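PDB 6R5T: periplasmic beta-glucosidase from Pseudomonas aeruginosa, which probably hydrolyses terminal, non-reducing beta-D-glucosyl residues with release of beta-D-glucose, as a periplasmic family 3 glycoside hydrolase. Local coordinates for residues A[83-87]-A[113-119]; A[92-98]-A[560-564]; A[217-223]-A[250-256]; A[660-665]-A[710-714]. The protein carries 1 engineered substitution. All blocks are in the same frame, centred on the assembly; numbering follows the deposited sequence. Where two conformers were deposited one is given.

Contact 1: A[83-87]-A[113-119]; sequences GHRTI and EASADGL
The loop after strand 75-78 of the N-terminal TIM-barrel-like domain meets the C-terminal end of helix 100-116 through two carboxylates, those of Glu113 and Asp117. Glu113 accepts hydrogen bonds from the loop backbone. Glu113 OE1 takes Thr86 N at 2.8 Å, in an almost straight bond on the syn lone pair, and Arg85 N at 3.0 Å. A water also donates to OE1 and ties it to His84 N and Thr86 O. The second oxygen takes the hydroxyl of Thr86 (Thr86 OG1 to Glu113 OE2 2.6 Å). Both ends of the carboxylate are therefore fixed, and its rotation with them. Asp117 stands where the helix ends in a Schellman motif, with Gly118 at positive phi. His84 NE2 donates to Asp117 OD2 at 2.8 Å from the anti side; the oxygen lies in the ring plane but the bond is bent (135°). Arg85 NE reaches the same oxygen from the syn side in a salt bridge, at 168°. The Arg85 chain bends at chi3 (-79°), which lets NE face Asp117 while Arg85 NH2 bonds Glu113 O at 3.2 Å. The His84 ring lies with one face over Ala114 CA, a CH-pi contact. Leu119 CD1 packs against His84 CE1 at 3.6 Å. Asp117 OD1 has a second cationic partner in Arg349, whose carbonyl accepts from Arg85 NH1. His351 bonds Glu113 OE2 through ND1 and Thr86 OG1 through its backbone N.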
# COMPACT_ATOMS: atom_id res chain seq x y z
N GLY A 83 -28.04 -0.50 12.86
CA GLY A 83 -29.37 0.02 13.24
C GLY A 83 -30.30 -0.05 12.09
O GLY A 83 -29.87 0.07 10.93
N HIS A 84 -31.59 -0.20 12.39
CA HIS A 84 -32.66 -0.16 11.38
C HIS A 84 -33.35 1.19 11.36
O HIS A 84 -33.13 1.95 10.45
CB HIS A 84 -33.60 -1.36 11.58
CG HIS A 84 -34.68 -1.34 10.58
ND1 HIS A 84 -34.41 -1.33 9.26
CD2 HIS A 84 -36.03 -1.26 10.71
CE1 HIS A 84 -35.54 -1.28 8.57
NE2 HIS A 84 -36.56 -1.24 9.43
N ARG A 85 -34.10 1.51 12.41
CA ARG A 85 -34.72 2.85 12.58
C ARG A 85 -34.03 3.59 13.72
O ARG A 85 -33.76 4.78 13.53
CB ARG A 85 -36.23 2.73 12.83
CG ARG A 85 -37.04 2.44 11.58
CD ARG A 85 -38.55 2.22 11.81
NE ARG A 85 -38.79 0.88 12.31
CZ ARG A 85 -38.91 0.51 13.57
NH1 ARG A 85 -38.89 1.41 14.55
NH2 ARG A 85 -39.00 -0.77 13.90
N THR A 86 -33.73 2.91 14.82
CA THR A 86 -32.89 3.48 15.88
C THR A 86 -31.44 3.21 15.46
O THR A 86 -31.03 2.05 15.42
CB THR A 86 -33.16 2.91 17.26
OG1 THR A 86 -34.55 3.00 17.56
CG2 THR A 86 -32.35 3.63 18.29
N ILE A 87 -30.73 4.26 15.10
CA ILE A 87 -29.35 4.08 14.57
C ILE A 87 -28.36 4.16 15.72
O ILE A 87 -28.30 5.13 16.47
CB ILE A 87 -29.09 5.09 13.45
CG1 ILE A 87 -30.19 5.03 12.38
CG2 ILE A 87 -27.71 4.84 12.89
CD1 ILE A 87 -30.55 3.62 11.90
N GLU A 113 -36.06 -4.48 15.43
CA GLU A 113 -36.72 -3.42 14.65
C GLU A 113 -36.90 -3.80 13.17
O GLU A 113 -37.92 -3.46 12.58
CB GLU A 113 -35.96 -2.10 14.75
CG GLU A 113 -35.98 -1.47 16.13
CD GLU A 113 -35.37 -0.11 16.13
OE1 GLU A 113 -34.69 0.27 15.09
OE2 GLU A 113 -35.55 0.61 17.14
N ALA A 114 -35.94 -4.50 12.56
CA ALA A 114 -36.04 -4.82 11.13
C ALA A 114 -37.13 -5.90 10.92
O ALA A 114 -37.97 -5.72 10.02
CB ALA A 114 -34.67 -5.26 10.63
N SER A 115 -37.12 -6.91 11.77
CA SER A 115 -38.12 -8.02 11.71
C SER A 115 -39.50 -7.43 12.08
O SER A 115 -40.52 -7.85 11.46
CB SER A 115 -37.71 -9.17 12.59
OG SER A 115 -37.65 -8.79 13.98
N ALA A 116 -39.55 -6.41 12.94
CA ALA A 116 -40.83 -5.73 13.29
C ALA A 116 -41.42 -5.06 12.07
O ALA A 116 -42.67 -4.88 12.02
CB ALA A 116 -40.64 -4.71 14.41
N ASP A 117 -40.60 -4.70 11.08
CA ASP A 117 -41.06 -4.09 9.82
C ASP A 117 -41.22 -5.14 8.72
O ASP A 117 -41.58 -4.73 7.61
CB ASP A 117 -40.12 -2.97 9.37
CG ASP A 117 -40.19 -1.74 10.27
OD1 ASP A 117 -41.24 -1.56 10.99
OD2 ASP A 117 -39.25 -0.91 10.22
N GLY A 118 -40.96 -6.43 9.01
CA GLY A 118 -41.19 -7.51 8.03
C GLY A 118 -39.94 -7.99 7.34
O GLY A 118 -40.01 -8.94 6.54
N LEU A 119 -38.77 -7.41 7.65
CA LEU A 119 -37.53 -7.94 7.05
C LEU A 119 -37.09 -9.28 7.63
O LEU A 119 -37.18 -9.52 8.84
CB LEU A 119 -36.42 -6.89 7.24
CG LEU A 119 -36.65 -5.65 6.39
CD1 LEU A 119 -35.85 -4.47 6.97
CD2 LEU A 119 -36.34 -5.89 4.91
O HOH W 1 -32.13 -0.41 15.25

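Contact 2: A[92-98]-A[560-564]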
# COMPACT_ATOMS: atom_id res chain seq x y z
N LEU A 92 -17.31 1.04 13.45
CA LEU A 92 -15.96 1.33 13.97
C LEU A 92 -16.10 1.91 15.38
O LEU A 92 -15.25 1.68 16.23
CB LEU A 92 -15.31 2.26 12.94
CG LEU A 92 -13.85 2.55 13.18
CD1 LEU A 92 -13.02 1.29 13.14
CD2 LEU A 92 -13.42 3.56 12.11
N GLY A 93 -17.18 2.65 15.69
CA GLY A 93 -17.51 3.19 17.02
C GLY A 93 -18.00 2.09 17.96
O GLY A 93 -17.67 2.05 19.14
N LEU A 94 -18.82 1.16 17.47
CA LEU A 94 -19.25 0.02 18.29
C LEU A 94 -18.04 -0.79 18.73
O LEU A 94 -18.01 -1.28 19.86
CB LEU A 94 -20.20 -0.88 17.50
CG LEU A 94 -21.53 -0.27 17.09
CD1 LEU A 94 -22.32 -1.18 16.15
CD2 LEU A 94 -22.35 0.01 18.35
N ALA A 95 -17.07 -1.01 17.84
CA ALA A 95 -15.88 -1.80 18.19
C ALA A 95 -15.13 -1.11 19.32
O ALA A 95 -14.55 -1.80 20.14
CB ALA A 95 -15.00 -1.97 16.96
N ALA A 96 -15.13 0.21 19.35
CA ALA A 96 -14.37 0.97 20.35
C ALA A 96 -14.96 0.76 21.74
O ALA A 96 -14.30 1.17 22.72
CB ALA A 96 -14.31 2.44 20.00
N SER A 97 -16.15 0.19 21.84
CA SER A 97 -16.70 -0.22 23.16
C SER A 97 -15.87 -1.35 23.78
O SER A 97 -15.99 -1.54 25.00
CB SER A 97 -18.14 -0.61 23.07
OG SER A 97 -18.29 -1.93 22.50
N TRP A 98 -15.21 -2.18 22.97
CA TRP A 98 -14.48 -3.37 23.48
C TRP A 98 -15.40 -4.22 24.38
O TRP A 98 -14.92 -4.82 25.37
CB TRP A 98 -13.20 -2.98 24.21
CG TRP A 98 -12.12 -2.48 23.30
CD1 TRP A 98 -12.04 -1.27 22.70
CD2 TRP A 98 -10.98 -3.21 22.88
NE1 TRP A 98 -10.90 -1.18 21.94
CE2 TRP A 98 -10.20 -2.35 22.07
CE3 TRP A 98 -10.49 -4.49 23.15
CZ2 TRP A 98 -9.01 -2.75 21.50
CZ3 TRP A 98 -9.29 -4.86 22.63
CH2 TRP A 98 -8.56 -4.01 21.79
N SER A 560 -14.79 5.65 28.05
CA SER A 560 -14.23 4.28 28.20
C SER A 560 -13.86 3.70 26.84
O SER A 560 -13.31 2.56 26.82
CB SER A 560 -15.18 3.37 28.94
OG SER A 560 -16.46 3.39 28.35
N GLY A 561 -14.10 4.41 25.76
CA GLY A 561 -13.82 3.87 24.43
C GLY A 561 -12.32 3.79 24.21
O GLY A 561 -11.54 4.61 24.75
N LYS A 562 -11.90 2.81 23.41
CA LYS A 562 -10.50 2.68 22.99
C LYS A 562 -10.45 2.37 21.51
O LYS A 562 -11.27 1.59 21.01
CB LYS A 562 -9.80 1.61 23.85
CG LYS A 562 -9.45 2.17 25.25
CD LYS A 562 -8.70 1.22 26.08
CE LYS A 562 -8.28 1.79 27.42
NZ LYS A 562 -7.10 2.69 27.28
N LEU A 563 -9.45 2.91 20.84
CA LEU A 563 -9.29 2.74 19.38
C LEU A 563 -9.16 1.28 19.02
O LEU A 563 -8.40 0.56 19.69
CB LEU A 563 -8.10 3.52 18.85
CG LEU A 563 -8.15 5.02 19.13
CD1 LEU A 563 -6.90 5.65 18.57
CD2 LEU A 563 -9.42 5.68 18.56
N THR A 564 -9.78 0.88 17.90
CA THR A 564 -9.51 -0.47 17.33
C THR A 564 -8.80 -0.36 15.98
O THR A 564 -8.72 -1.36 15.25
CB THR A 564 -10.81 -1.26 17.16
OG1 THR A 564 -11.66 -0.65 16.18
CG2 THR A 564 -11.53 -1.40 18.50
O HOH W 2 -12.20 2.01 16.69
O HOH W 3 -14.03 0.53 25.57
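Trp98 and Thr564 pass each other in opposite directions where helix 91-95 of the N-terminal, TIM-barrel-like domain meets a loop of the family 3 C-terminal domain. The contact is an interdomain seam of buried packing. The methyl CG2 of Thr564 lies 3.5 Å from Trp98 NE1, approaching the indole obliquely. The same methyl also meets Ala95 O. On the other branch, Thr564 OG1 rests near Ala95 CB and Leu92 CD1. This hydroxyl sits between the backbone N and the carbonyl carbon (chi1 66°), and its polar partner is Phe142 O.

The Lys562 side chain crosses that of Trp98 at about a right angle, with Lys562 CB beside Trp98 NE1 (3.6 Å). The chain then leads away to Gly613 O and Leu720 O, which NZ bonds. Trp98 NE1 donates to Lys562 O at 2.9 Å. The oxygen lies in the indole plane, but the N-H comes from above the carbonyl plane, and the bond is bent (139°). Phe676 meets the indole edge-to-face, and Phe610 also packs on it.

The backbones join at Ala96. Lys562 N donates to Ala96 O at 3.0 Å, in the carbonyl plane and on a lone pair. In return Ala96 CA makes a CA-H...O contact with Lys562 O. Trp98, the last residue of a type I turn from Ala95, has positive phi. A water bridges the domains further along, accepting from Thr564 N at 2.9 Å and donating to Leu92 O at 3.1 Å.

Contact 3: A[217-223]-A[250-256]; sequences GAVMVSL and GLTISNH. Engineered in segment 250-256: Asn255 (natural residue Asp). With BGC (beta-D-glucopyranose), chain C; GAL (beta-D-galactopyranose), chain B.
Strands 218-221 and 251-253 pair in parallel in the TIM-barrel-like domain, and their C-terminal ends open onto the sugar pocket. Four backbone hydrogen bonds alternate along the pair: Leu251 N to Gly217 O, Val219 N to Leu251 O, Ile253 N to Val219 O and Val221 N to Ile253 O. The axes of the two short strands cross at -23°.

A fifth hydrogen bond uses a side chain. Asn255, an engineered residue that is Asp in the natural sequence, donates from ND2 to Val221 O at 3.1 Å. The carbonyl lies near the amide plane. At the other end of the amide, Asn255 OD1 accepts from His256 N at 2.9 Å. Both ends are thus held and the amide is fixed. A water links Asn255 N to Ser222 O.

On the apolar side, Ala218, Met220, Leu251 and Ile253 share one face of the sheet, where Ala218 CB meets Ile253 CD1 at 4.2 Å. Leu223 CD2 packs on Asn255 CB at 3.7 Å.

The bound sugars touch the strand ends. Asn255 OD1 lies 3.3 Å from C5 of the glucose unit, and Met220 SD lies 3.5 Å from its O2. The Met220 chain is extended through chi2 (178°), which carries the sulfur out to the sugar. His256 CD2 is 3.7 Å from C1 of the galactose unit. Asp79, Lys176, His177, Arg137 and Glu486 hydrogen-bond the glucose.

Strand 172-178 pairs with strand 218-221 on its other edge. Helix 235-245 packs on Val221 and Thr252, and helix 258-261 on Leu223.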
# COMPACT_ATOMS: atom_id res chain seq x y z
N GLY A 217 -26.49 -17.63 8.10
CA GLY A 217 -27.28 -18.29 7.03
C GLY A 217 -26.82 -17.91 5.65
O GLY A 217 -27.10 -18.69 4.69
N ALA A 218 -26.11 -16.80 5.49
CA ALA A 218 -25.75 -16.34 4.14
C ALA A 218 -24.38 -15.66 4.14
O ALA A 218 -23.90 -15.22 5.18
CB ALA A 218 -26.80 -15.44 3.58
N VAL A 219 -23.78 -15.68 2.96
CA VAL A 219 -22.51 -14.96 2.72
C VAL A 219 -22.67 -14.07 1.48
O VAL A 219 -23.09 -14.57 0.43
CB VAL A 219 -21.36 -15.97 2.53
CG1 VAL A 219 -20.10 -15.24 2.03
CG2 VAL A 219 -21.12 -16.76 3.76
N MET A 220 -22.35 -12.78 1.59
CA MET A 220 -22.37 -11.84 0.45
C MET A 220 -20.95 -11.75 -0.11
O MET A 220 -20.02 -11.45 0.65
CB MET A 220 -22.90 -10.46 0.83
CG MET A 220 -22.90 -9.60 -0.37
SD MET A 220 -23.56 -7.97 -0.04
CE MET A 220 -25.27 -8.34 -0.45
N VAL A 221 -20.82 -12.06 -1.38
CA VAL A 221 -19.53 -12.11 -2.10
C VAL A 221 -19.07 -10.69 -2.42
O VAL A 221 -19.89 -9.83 -2.71
CB VAL A 221 -19.64 -13.04 -3.31
CG1 VAL A 221 -18.32 -13.13 -4.02
CG2 VAL A 221 -20.13 -14.42 -2.83
N SER A 222 -17.77 -10.45 -2.37
CA SER A 222 -17.19 -9.11 -2.58
C SER A 222 -17.05 -8.75 -4.06
O SER A 222 -17.19 -9.59 -4.97
CB SER A 222 -15.90 -9.04 -1.83
OG SER A 222 -14.92 -9.82 -2.46
N LEU A 223 -16.72 -7.48 -4.29
CA LEU A 223 -16.61 -6.92 -5.65
C LEU A 223 -15.18 -6.94 -6.18
O LEU A 223 -15.04 -6.66 -7.38
CB LEU A 223 -17.11 -5.48 -5.59
CG LEU A 223 -18.62 -5.29 -5.44
CD1 LEU A 223 -18.89 -3.81 -5.12
CD2 LEU A 223 -19.35 -5.68 -6.68
N GLY A 250 -24.97 -22.76 3.82
CA GLY A 250 -25.97 -21.73 3.59
C GLY A 250 -25.92 -21.18 2.18
O GLY A 250 -25.51 -21.89 1.21
N LEU A 251 -26.37 -19.95 2.05
CA LEU A 251 -26.66 -19.28 0.78
C LEU A 251 -25.53 -18.30 0.43
O LEU A 251 -25.18 -17.43 1.29
CB LEU A 251 -27.98 -18.53 0.95
CG LEU A 251 -28.45 -17.74 -0.25
CD1 LEU A 251 -28.73 -18.67 -1.41
CD2 LEU A 251 -29.69 -16.92 0.11
N THR A 252 -24.99 -18.38 -0.78
CA THR A 252 -24.08 -17.32 -1.27
C THR A 252 -24.85 -16.32 -2.12
O THR A 252 -25.64 -16.71 -3.03
CB THR A 252 -22.89 -17.92 -1.99
OG1 THR A 252 -23.39 -18.77 -3.04
CG2 THR A 252 -22.01 -18.75 -1.07
N ILE A 253 -24.62 -15.04 -1.92
CA ILE A 253 -25.33 -13.97 -2.62
C ILE A 253 -24.28 -13.12 -3.31
O ILE A 253 -23.35 -12.67 -2.63
CB ILE A 253 -26.17 -13.13 -1.66
CG1 ILE A 253 -27.09 -14.02 -0.82
CG2 ILE A 253 -26.89 -12.03 -2.41
CD1 ILE A 253 -27.92 -13.28 0.19
N SER A 254 -24.47 -12.86 -4.60
CA SER A 254 -23.60 -11.92 -5.33
C SER A 254 -23.83 -10.51 -4.79
O SER A 254 -24.87 -10.15 -4.22
CB SER A 254 -23.85 -11.97 -6.80
OG SER A 254 -24.89 -11.07 -7.13
N ASN A 255 -22.84 -9.69 -5.03
CA ASN A 255 -23.01 -8.27 -4.80
C ASN A 255 -23.75 -7.65 -5.97
O ASN A 255 -24.12 -8.31 -6.99
CB ASN A 255 -21.63 -7.69 -4.51
CG ASN A 255 -21.62 -6.67 -3.41
OD1 ASN A 255 -22.36 -5.70 -3.52
ND2 ASN A 255 -20.77 -6.90 -2.39
N HIS A 256 -23.91 -6.36 -5.91
CA HIS A 256 -24.89 -5.66 -6.74
C HIS A 256 -24.36 -5.48 -8.16
O HIS A 256 -23.39 -4.75 -8.34
CB HIS A 256 -25.18 -4.35 -6.03
CG HIS A 256 -26.28 -3.63 -6.66
ND1 HIS A 256 -26.20 -3.10 -7.94
CD2 HIS A 256 -27.54 -3.37 -6.22
CE1 HIS A 256 -27.36 -2.56 -8.26
NE2 HIS A 256 -28.18 -2.69 -7.21
C2 BGC C . -24.49 -3.90 0.37
C3 BGC C . -25.21 -3.92 -0.99
C4 BGC C . -24.70 -2.68 -1.77
C5 BGC C . -23.18 -2.87 -1.94
C6 BGC C . -22.51 -1.70 -2.64
C1 BGC C . -22.97 -3.92 0.13
O1 BGC C . -22.42 -3.77 1.40
O2 BGC C . -24.81 -4.98 1.23
O3 BGC C . -26.63 -3.79 -0.77
O4 BGC C . -25.34 -2.68 -3.06
O5 BGC C . -22.58 -2.81 -0.68
O6 BGC C . -21.11 -1.96 -2.79
C1 GAL B . -26.12 -1.52 -3.37
C2 GAL B . -27.31 -1.33 -2.41
C3 GAL B . -28.11 -0.12 -2.89
C4 GAL B . -27.17 1.11 -2.90
C5 GAL B . -25.95 0.78 -3.78
C6 GAL B . -24.90 1.89 -3.73
O2 GAL B . -28.11 -2.51 -2.43
O3 GAL B . -29.19 0.10 -1.95
O4 GAL B . -26.78 1.29 -1.52
O5 GAL B . -25.23 -0.42 -3.30
O6 GAL B . -23.75 1.49 -4.51
O HOH W 4 -20.15 -10.59 -5.66

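Contact 4: A[660-665]-A[710-714]; sequences QDPVAS and EPGEF. With MG (magnesium ion), chain F.
Glu710 of segment 710-714, which leads into strand 712-719, meets Ser665 of the loop 660-665 in the fibronectin type III-like domain. Glu710 OE1 accepts from Ser665 N at 3.1 Å on its syn lone pair. In one of two conformers of the serine, Ser665 OG also reaches Glu710 OE2 at 2.8 Å, from the syn side but tilted out of the carboxylate plane.

A magnesium ion lies between the segments. Only the loop binds it directly, through Asp661 OD1 at 2.1 Å and Val663 O at 2.0 Å. Four waters complete a six-ligand shell. They carry the contact across: one is shared by Asp661 OD2 and Glu710 OE1, another runs from Val663 N to Glu713 O, a third donates to Glu710 O and a fourth to Pro711 O. Segment 710-714 is thus a second shell of acceptors for the metal-bound waters.

Asp661 OD2 also has a salt bridge to Arg668, and a further water relays it to Glu710 N. Chi1 (-179°) swings the Asp661 carboxylate toward the ion, and the turn about CB-CG (chi2 -2°) presents OD1. Asp661 CG lies obliquely to the Phe714 ring, 3.5 Å from Phe714 CE2. Pro662 CD packs on Glu713 O at 3.4 Å.

Strand 651-660 leads into the loop and pairs antiparallel with strand 712-719, which strand 725-732 flanks on its other side, while Phe700 of strand 700-701 packs on Asp661, Ala664 and Glu710.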
# COMPACT_ATOMS: atom_id res chain seq x y z
N GLN A 660 3.51 -12.41 21.63
CA GLN A 660 4.53 -12.42 20.58
C GLN A 660 5.16 -13.82 20.55
O GLN A 660 5.42 -14.39 21.64
CB GLN A 660 5.62 -11.38 20.78
CG GLN A 660 6.64 -11.35 19.65
CD GLN A 660 7.79 -10.41 19.93
OE1 GLN A 660 7.94 -9.92 21.04
NE2 GLN A 660 8.59 -10.12 18.90
N ASP A 661 5.43 -14.30 19.35
CA ASP A 661 6.19 -15.55 19.13
C ASP A 661 7.52 -15.15 18.52
O ASP A 661 7.59 -14.95 17.31
CB ASP A 661 5.39 -16.44 18.19
CG ASP A 661 6.03 -17.79 17.89
OD1 ASP A 661 7.16 -18.02 18.41
OD2 ASP A 661 5.43 -18.54 17.11
N PRO A 662 8.55 -14.86 19.35
CA PRO A 662 9.73 -14.18 18.83
C PRO A 662 10.64 -15.01 17.93
O PRO A 662 11.54 -14.40 17.33
CB PRO A 662 10.45 -13.75 20.11
CG PRO A 662 10.03 -14.82 21.12
CD PRO A 662 8.57 -15.02 20.81
N VAL A 663 10.48 -16.34 17.89
CA VAL A 663 11.29 -17.19 17.00
C VAL A 663 10.32 -18.14 16.32
O VAL A 663 9.65 -18.90 17.00
CB VAL A 663 12.38 -17.97 17.75
CG1 VAL A 663 13.11 -18.88 16.75
CG2 VAL A 663 13.34 -17.04 18.48
N ALA A 664 10.23 -18.09 15.02
CA ALA A 664 9.25 -18.90 14.30
C ALA A 664 9.73 -19.16 12.88
O ALA A 664 10.67 -18.50 12.43
CB ALA A 664 7.88 -18.26 14.31
N SER A 665 9.07 -20.08 12.20
CA SER A 665 9.42 -20.46 10.81
C SER A 665 8.96 -19.39 9.81
O SER A 665 9.34 -19.51 8.63
CB SER A 665 8.86 -21.82 10.45
OG SER A 665 7.45 -21.84 10.55
N GLU A 710 4.81 -23.82 17.31
CA GLU A 710 6.16 -24.37 17.43
C GLU A 710 6.63 -24.25 18.87
O GLU A 710 6.43 -23.23 19.54
CB GLU A 710 7.11 -23.67 16.48
CG GLU A 710 6.65 -23.79 15.04
CD GLU A 710 7.40 -22.94 14.06
OE1 GLU A 710 7.82 -21.83 14.43
OE2 GLU A 710 7.58 -23.41 12.92
N PRO A 711 7.32 -25.29 19.41
CA PRO A 711 7.87 -25.17 20.74
C PRO A 711 8.86 -24.01 20.80
O PRO A 711 9.50 -23.66 19.79
CB PRO A 711 8.59 -26.52 20.98
CG PRO A 711 8.88 -27.05 19.55
CD PRO A 711 7.78 -26.50 18.68
N GLY A 712 9.00 -23.43 21.98
CA GLY A 712 9.85 -22.26 22.22
C GLY A 712 9.17 -21.18 23.02
O GLY A 712 8.08 -21.39 23.59
N GLU A 713 9.82 -20.02 23.04
CA GLU A 713 9.39 -18.91 23.86
C GLU A 713 8.12 -18.27 23.29
O GLU A 713 8.01 -18.11 22.05
CB GLU A 713 10.49 -17.83 23.91
CG GLU A 713 10.15 -16.70 24.86
CD GLU A 713 11.20 -15.60 24.90
OE1 GLU A 713 12.14 -15.66 24.06
OE2 GLU A 713 11.09 -14.71 25.77
N PHE A 714 7.23 -17.87 24.16
CA PHE A 714 6.17 -16.88 23.85
C PHE A 714 6.26 -15.77 24.87
O PHE A 714 6.50 -16.03 26.06
CB PHE A 714 4.80 -17.53 23.88
CG PHE A 714 4.60 -18.48 22.74
CD1 PHE A 714 5.01 -19.79 22.85
CD2 PHE A 714 4.06 -18.06 21.54
CE1 PHE A 714 4.86 -20.65 21.79
CE2 PHE A 714 3.95 -18.92 20.46
CZ PHE A 714 4.33 -20.23 20.59
MG MG F . 8.45 -19.68 18.42
O HOH W 5 7.21 -20.46 16.88
O HOH W 6 3.85 -21.03 17.36
O HOH W 7 9.50 -18.62 19.90
O HOH W 8 7.40 -20.70 19.92
O HOH W 9 9.81 -21.33 18.43

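How the contacts relate
Contacts 1 and 3 both belong to the N-terminal barrel-like domain, with centres 21 Å apart. Contact 3 lines the sugar pocket directly. Contact 1 stands off from it, the Leu119 side chain being about 11 Å from the bound glucose. Contact 2 joins this domain to the family 3 C-terminal domain, and its nearest atoms are about 7 Å from contact 1. Helices 91-95 and 100-116, which follow each other in the chain, tie these two together. Contact 4 is remote from the pocket of its own chain, the centres of contacts 3 and 4 being 38 Å apart, and its magnesium site lies in a different domain. Contacts 3 and 4 both touch the second subunit.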